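Local coordinates for beta-glucosidase (PDB 3F95), which is the extra C-terminal beta-sandwich domain of an exo-1,3/1,4-beta-glucanase, a protein probably acting as a beta-glucosidase, at residues R59-Y73 and T151-I165. Sequence-based numbering, arbitrary orientation. Where two conformers were deposited one is given.
Sequences RGFNWRAQAALSLSY and TDALRITSQNLSLAI
Strands 59-63 and 161-165 pair antiparallel, as do 67-73 and 154-158, and the straightest of their backbone bonds runs from F61 N to L163 O (2.8 Å, 178° at the hydrogen). In the second pair I156 N and L69 O lie 2.7 Å apart, with the return bond from L69 N to I156 O. A classic beta bulge sets A153 and L154 both opposite L71, whose carbonyl receives weak bonds from their two nitrogens; Y73 N to T151 O resumes the pairing. Beside this bulge R155 forms a salt bridge with D152, NE and NH2 both directed at OD2, which lies in the guanidinium plane, and S70 OG approaches the same oxygen at 3.0 Å.

Each pair belongs to a different sheet of the beta-sandwich, a fold shared with galactose-binding-like domains, and both segments cross from one sheet to the other at the same end of the sandwich, through 64-66 and 159-160. Between the layers lies W63. Its NE1 donates to A67 O (2.9 Å), which sits in the indole plane and also accepts from S158 N. With CG anti to the carbonyl carbon (chi1 -79°), the indole turns one face to L161 CD2, 3.7 Å from the centroid of its six-membered ring, and to S158 CB over the five-membered ring, while CZ2 meets I156 CG2 at 3.6 Å. Replacing W63 by an alanine is likely to open a gap between the sheets and cost A67 O its second donor. Farther along, L69 CD2 sits over the centre of the F61 ring and meets I165 CD1 tip to tip (4.1 Å); W20 also packs against F61.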
loop_
_atom_site.group_PDB
_atom_site.type_symbol
_atom_site.label_atom_id
_atom_site.label_comp_id
_atom_site.label_asym_id
_atom_site.label_seq_id
_atom_site.Cartn_x
_atom_site.Cartn_y
_atom_site.Cartn_z
ATOM N N ARG A 59 7.856 4.806 4.182
ATOM C CA ARG A 59 6.933 5.847 4.604
ATOM C C ARG A 59 6.073 5.273 5.706
ATOM O O ARG A 59 5.520 4.173 5.563
ATOM C CB ARG A 59 6.085 6.321 3.426
ATOM C CG ARG A 59 6.888 7.007 2.316
ATOM C CD ARG A 59 7.298 8.443 2.688
ATOM N NE ARG A 59 8.076 9.042 1.588
ATOM C CZ ARG A 59 9.370 8.811 1.367
ATOM N NH1 ARG A 59 10.054 7.982 2.159
ATOM N NH2 ARG A 59 9.975 9.418 0.341
ATOM N N GLY A 60 5.956 6.021 6.805
ATOM C CA GLY A 60 5.099 5.635 7.915
ATOM C C GLY A 60 3.798 6.387 7.778
ATOM O O GLY A 60 3.809 7.574 7.409
ATOM N N PHE A 61 2.700 5.706 8.056
ATOM C CA PHE A 61 1.365 6.287 7.972
ATOM C C PHE A 61 0.619 6.065 9.286
ATOM O O PHE A 61 0.576 4.934 9.793
ATOM C CB PHE A 61 0.618 5.666 6.791
ATOM C CG PHE A 61 1.291 5.909 5.451
ATOM C CD1 PHE A 61 1.070 7.087 4.746
ATOM C CD2 PHE A 61 2.121 4.936 4.883
ATOM C CE1 PHE A 61 1.670 7.313 3.509
ATOM C CE2 PHE A 61 2.737 5.132 3.637
ATOM C CZ PHE A 61 2.530 6.341 2.949
ATOM N N ASN A 62 0.004 7.124 9.825
ATOM C CA ASN A 62 -0.752 7.028 11.079
ATOM C C ASN A 62 -2.179 7.481 10.800
ATOM O O ASN A 62 -2.362 8.605 10.311
ATOM C CB ASN A 62 -0.144 7.944 12.146
ATOM C CG ASN A 62 1.243 7.509 12.590
ATOM O OD1 ASN A 62 1.521 6.319 12.734
ATOM N ND2 ASN A 62 2.118 8.482 12.823
ATOM N N TRP A 63 -3.161 6.605 11.035
ATOM C CA TRP A 63 -4.590 6.934 10.929
ATOM C C TRP A 63 -5.098 7.252 12.335
ATOM O O TRP A 63 -4.939 6.433 13.272
ATOM C CB TRP A 63 -5.385 5.727 10.480
ATOM C CG TRP A 63 -5.368 5.393 9.020
ATOM C CD1 TRP A 63 -6.383 5.600 8.139
ATOM C CD2 TRP A 63 -4.297 4.783 8.273
ATOM N NE1 TRP A 63 -6.024 5.152 6.901
ATOM C CE2 TRP A 63 -4.753 4.640 6.951
ATOM C CE3 TRP A 63 -3.015 4.305 8.609
ATOM C CZ2 TRP A 63 -3.978 4.040 5.941
ATOM C CZ3 TRP A 63 -2.210 3.731 7.592
ATOM C CH2 TRP A 63 -2.703 3.607 6.283
ATOM N N ARG A 64 -5.731 8.413 12.477
ATOM C CA ARG A 64 -6.442 8.764 13.706
ATOM C C ARG A 64 -7.939 8.917 13.497
ATOM O O ARG A 64 -8.690 9.015 14.479
ATOM C CB ARG A 64 -5.851 10.034 14.322
ATOM C CG ARG A 64 -4.430 9.821 14.795
ATOM C CD ARG A 64 -3.875 11.107 15.311
ATOM N NE ARG A 64 -4.541 11.444 16.557
ATOM C CZ ARG A 64 -4.912 12.675 16.890
ATOM N NH1 ARG A 64 -4.676 13.688 16.054
ATOM N NH2 ARG A 64 -5.521 12.884 18.052
ATOM N N ALA A 65 -8.375 8.938 12.237
ATOM C CA ALA A 65 -9.790 8.868 11.892
ATOM C C ALA A 65 -9.928 8.256 10.510
ATOM O O ALA A 65 -8.927 8.071 9.822
ATOM C CB ALA A 65 -10.462 10.263 11.935
ATOM N N GLN A 66 -11.172 7.966 10.132
ATOM C CA GLN A 66 -11.512 7.411 8.828
ATOM C C GLN A 66 -10.756 8.050 7.660
ATOM O O GLN A 66 -10.882 9.250 7.422
ATOM C CB GLN A 66 -13.012 7.557 8.590
ATOM C CG GLN A 66 -13.446 6.965 7.270
ATOM C CD GLN A 66 -13.353 5.434 7.238
ATOM O OE1 GLN A 66 -13.458 4.765 8.268
ATOM N NE2 GLN A 66 -13.172 4.885 6.050
ATOM N N ALA A 67 -9.987 7.246 6.921
ATOM C CA ALA A 67 -9.190 7.772 5.806
ATOM C C ALA A 67 -8.658 6.626 4.982
ATOM O O ALA A 67 -8.575 5.498 5.489
ATOM C CB ALA A 67 -8.025 8.599 6.322
ATOM N N ALA A 68 -8.382 6.926 3.709
ATOM C CA ALA A 68 -7.771 5.965 2.776
ATOM C C ALA A 68 -6.425 6.508 2.318
ATOM O O ALA A 68 -6.308 7.657 1.878
ATOM C CB ALA A 68 -8.657 5.724 1.586
ATOM N N LEU A 69 -5.418 5.655 2.412
ATOM C CA LEU A 69 -4.126 5.920 1.806
ATOM C C LEU A 69 -4.065 5.112 0.522
ATOM O O LEU A 69 -4.386 3.914 0.540
ATOM C CB LEU A 69 -3.009 5.405 2.702
ATOM C CG LEU A 69 -1.636 5.467 2.024
ATOM C CD1 LEU A 69 -1.132 6.952 1.918
ATOM C CD2 LEU A 69 -0.657 4.537 2.702
ATOM N N SER A 70 -3.682 5.751 -0.576
ATOM C CA SER A 70 -3.411 5.010 -1.813
ATOM C C SER A 70 -2.018 5.303 -2.346
ATOM O O SER A 70 -1.467 6.408 -2.147
ATOM C CB SER A 70 -4.448 5.381 -2.889
ATOM O OG SER A 70 -5.769 5.041 -2.457
ATOM N N LEU A 71 -1.440 4.307 -3.019
ATOM C CA LEU A 71 -0.334 4.539 -3.910
ATOM C C LEU A 71 -0.978 4.451 -5.298
ATOM O O LEU A 71 -1.496 3.392 -5.694
ATOM C CB LEU A 71 0.743 3.460 -3.720
ATOM C CG LEU A 71 1.917 3.497 -4.685
ATOM C CD1 LEU A 71 2.688 4.799 -4.593
ATOM C CD2 LEU A 71 2.827 2.272 -4.409
ATOM N N SER A 72 -0.966 5.562 -6.025
ATOM C CA SER A 72 -1.871 5.702 -7.165
ATOM C C SER A 72 -1.164 6.188 -8.426
ATOM O O SER A 72 -0.126 6.840 -8.353
ATOM C CB SER A 72 -3.060 6.603 -6.795
ATOM O OG SER A 72 -2.670 7.957 -6.742
ATOM N N TYR A 73 -1.729 5.818 -9.577
ATOM C CA TYR A 73 -1.216 6.235 -10.870
ATOM C C TYR A 73 -1.783 7.630 -11.179
ATOM O O TYR A 73 -2.951 7.911 -10.910
ATOM C CB TYR A 73 -1.664 5.241 -11.953
ATOM C CG TYR A 73 -1.061 3.850 -11.824
ATOM C CD1 TYR A 73 0.146 3.539 -12.439
ATOM C CD2 TYR A 73 -1.715 2.848 -11.114
ATOM C CE1 TYR A 73 0.701 2.266 -12.336
ATOM C CE2 TYR A 73 -1.165 1.571 -11.017
ATOM C CZ TYR A 73 0.044 1.294 -11.625
ATOM O OH TYR A 73 0.601 0.015 -11.513
ATOM N N THR A 151 -6.221 2.709 -11.206
ATOM C CA THR A 151 -5.972 4.001 -10.561
ATOM C C THR A 151 -5.159 3.871 -9.265
ATOM O O THR A 151 -4.191 4.592 -9.072
ATOM C CB THR A 151 -7.281 4.771 -10.330
ATOM O OG1 THR A 151 -7.775 5.222 -11.605
ATOM C CG2 THR A 151 -7.039 5.984 -9.443
ATOM N N ASP A 152 -5.570 2.975 -8.379
ATOM C CA ASP A 152 -4.861 2.776 -7.107
ATOM C C ASP A 152 -4.127 1.419 -7.149
ATOM O O ASP A 152 -4.780 0.355 -7.148
ATOM C CB ASP A 152 -5.868 2.801 -5.937
ATOM C CG ASP A 152 -6.432 4.198 -5.633
ATOM O OD1 ASP A 152 -5.944 5.242 -6.173
ATOM O OD2 ASP A 152 -7.385 4.231 -4.808
ATOM N N ALA A 153 -2.788 1.447 -7.209
ATOM C CA ALA A 153 -1.989 0.201 -7.085
ATOM C C ALA A 153 -2.257 -0.503 -5.734
ATOM O O ALA A 153 -2.398 -1.743 -5.666
ATOM C CB ALA A 153 -0.510 0.489 -7.284
ATOM N N LEU A 154 -2.340 0.295 -4.669
ATOM C CA LEU A 154 -2.837 -0.160 -3.377
ATOM C C LEU A 154 -3.666 0.914 -2.677
ATOM O O LEU A 154 -3.453 2.105 -2.874
ATOM C CB LEU A 154 -1.682 -0.617 -2.469
ATOM C CG LEU A 154 -0.738 0.367 -1.809
ATOM C CD1 LEU A 154 -1.273 0.911 -0.482
ATOM C CD2 LEU A 154 0.650 -0.293 -1.582
ATOM N N ARG A 155 -4.589 0.482 -1.840
ATOM C CA ARG A 155 -5.394 1.402 -1.060
ATOM C C ARG A 155 -5.582 0.771 0.311
ATOM O O ARG A 155 -5.961 -0.404 0.409
ATOM C CB ARG A 155 -6.739 1.631 -1.762
ATOM C CG ARG A 155 -7.681 2.563 -1.013
ATOM C CD ARG A 155 -9.094 2.542 -1.628
ATOM N NE ARG A 155 -9.064 2.779 -3.055
ATOM C CZ ARG A 155 -9.853 2.186 -3.945
ATOM N NH1 ARG A 155 -10.776 1.297 -3.573
ATOM N NH2 ARG A 155 -9.716 2.498 -5.218
ATOM N N ILE A 156 -5.257 1.514 1.362
ATOM C CA ILE A 156 -5.479 1.031 2.728
ATOM C C ILE A 156 -6.460 1.993 3.402
ATOM O O ILE A 156 -6.230 3.197 3.445
ATOM C CB ILE A 156 -4.160 0.952 3.524
ATOM C CG1 ILE A 156 -3.202 -0.052 2.830
ATOM C CG2 ILE A 156 -4.438 0.554 4.996
ATOM C CD1 ILE A 156 -1.777 0.041 3.343
ATOM N N THR A 157 -7.547 1.437 3.911
ATOM C CA THR A 157 -8.595 2.205 4.576
ATOM C C THR A 157 -8.765 1.728 6.015
ATOM O O THR A 157 -8.847 0.510 6.284
ATOM C CB THR A 157 -9.915 2.080 3.790
ATOM O OG1 THR A 157 -9.688 2.462 2.423
ATOM C CG2 THR A 157 -10.975 3.006 4.394
ATOM N N SER A 158 -8.833 2.686 6.940
ATOM C CA SER A 158 -8.996 2.392 8.371
ATOM C C SER A 158 -9.405 3.676 9.118
ATOM O O SER A 158 -9.450 4.760 8.517
ATOM C CB SER A 158 -7.703 1.787 8.950
ATOM O OG SER A 158 -7.892 1.276 10.290
ATOM N N GLN A 159 -9.708 3.552 10.409
ATOM C CA GLN A 159 -9.972 4.723 11.260
ATOM C C GLN A 159 -8.861 4.911 12.270
ATOM O O GLN A 159 -8.655 6.000 12.800
ATOM C CB GLN A 159 -11.293 4.563 12.028
ATOM C CG GLN A 159 -12.499 4.388 11.156
ATOM C CD GLN A 159 -13.755 4.134 11.955
ATOM O OE1 GLN A 159 -14.134 2.983 12.188
ATOM N NE2 GLN A 159 -14.407 5.204 12.387
ATOM N N ASN A 160 -8.136 3.839 12.574
ATOM C CA ASN A 160 -7.114 3.929 13.595
ATOM C C ASN A 160 -6.104 2.804 13.387
ATOM O O ASN A 160 -6.454 1.631 13.508
ATOM C CB ASN A 160 -7.750 3.818 14.981
ATOM C CG ASN A 160 -6.822 4.253 16.057
ATOM O OD1 ASN A 160 -5.842 3.564 16.362
ATOM N ND2 ASN A 160 -7.100 5.412 16.643
ATOM N N LEU A 161 -4.864 3.175 13.091
ATOM C CA LEU A 161 -3.894 2.219 12.515
ATOM C C LEU A 161 -2.558 2.929 12.399
ATOM O O LEU A 161 -2.516 4.125 12.143
ATOM C CB LEU A 161 -4.325 1.826 11.094
ATOM C CG LEU A 161 -3.379 0.993 10.193
ATOM C CD1 LEU A 161 -3.112 -0.402 10.832
ATOM C CD2 LEU A 161 -4.037 0.828 8.842
ATOM N N SER A 162 -1.473 2.189 12.623
ATOM C CA SER A 162 -0.144 2.704 12.350
ATOM C C SER A 162 0.706 1.630 11.665
ATOM O O SER A 162 0.885 0.516 12.194
ATOM C CB SER A 162 0.510 3.200 13.645
ATOM O OG SER A 162 1.790 3.726 13.379
ATOM N N LEU A 163 1.272 1.991 10.515
ATOM C CA LEU A 163 2.091 1.059 9.763
ATOM C C LEU A 163 3.070 1.830 8.909
ATOM O O LEU A 163 2.993 3.044 8.815
ATOM C CB LEU A 163 1.226 0.131 8.901
ATOM C CG LEU A 163 0.253 0.755 7.870
ATOM C CD1 LEU A 163 0.926 1.401 6.664
ATOM C CD2 LEU A 163 -0.786 -0.271 7.438
ATOM N N ALA A 164 3.988 1.098 8.297
ATOM C CA ALA A 164 4.943 1.700 7.377
ATOM C C ALA A 164 5.074 0.776 6.190
ATOM O O ALA A 164 4.853 -0.423 6.316
ATOM C CB ALA A 164 6.253 1.895 8.036
ATOM N N ILE A 165 5.419 1.349 5.040
ATOM C CA ILE A 165 5.488 0.622 3.772
ATOM C C ILE A 165 6.821 0.973 3.109
ATOM O O ILE A 165 7.281 2.098 3.222
ATOM C CB ILE A 165 4.304 1.050 2.865
ATOM C CG1 ILE A 165 2.977 0.510 3.435
ATOM C CG2 ILE A 165 4.474 0.525 1.433
ATOM C CD1 ILE A 165 1.759 1.294 2.935
#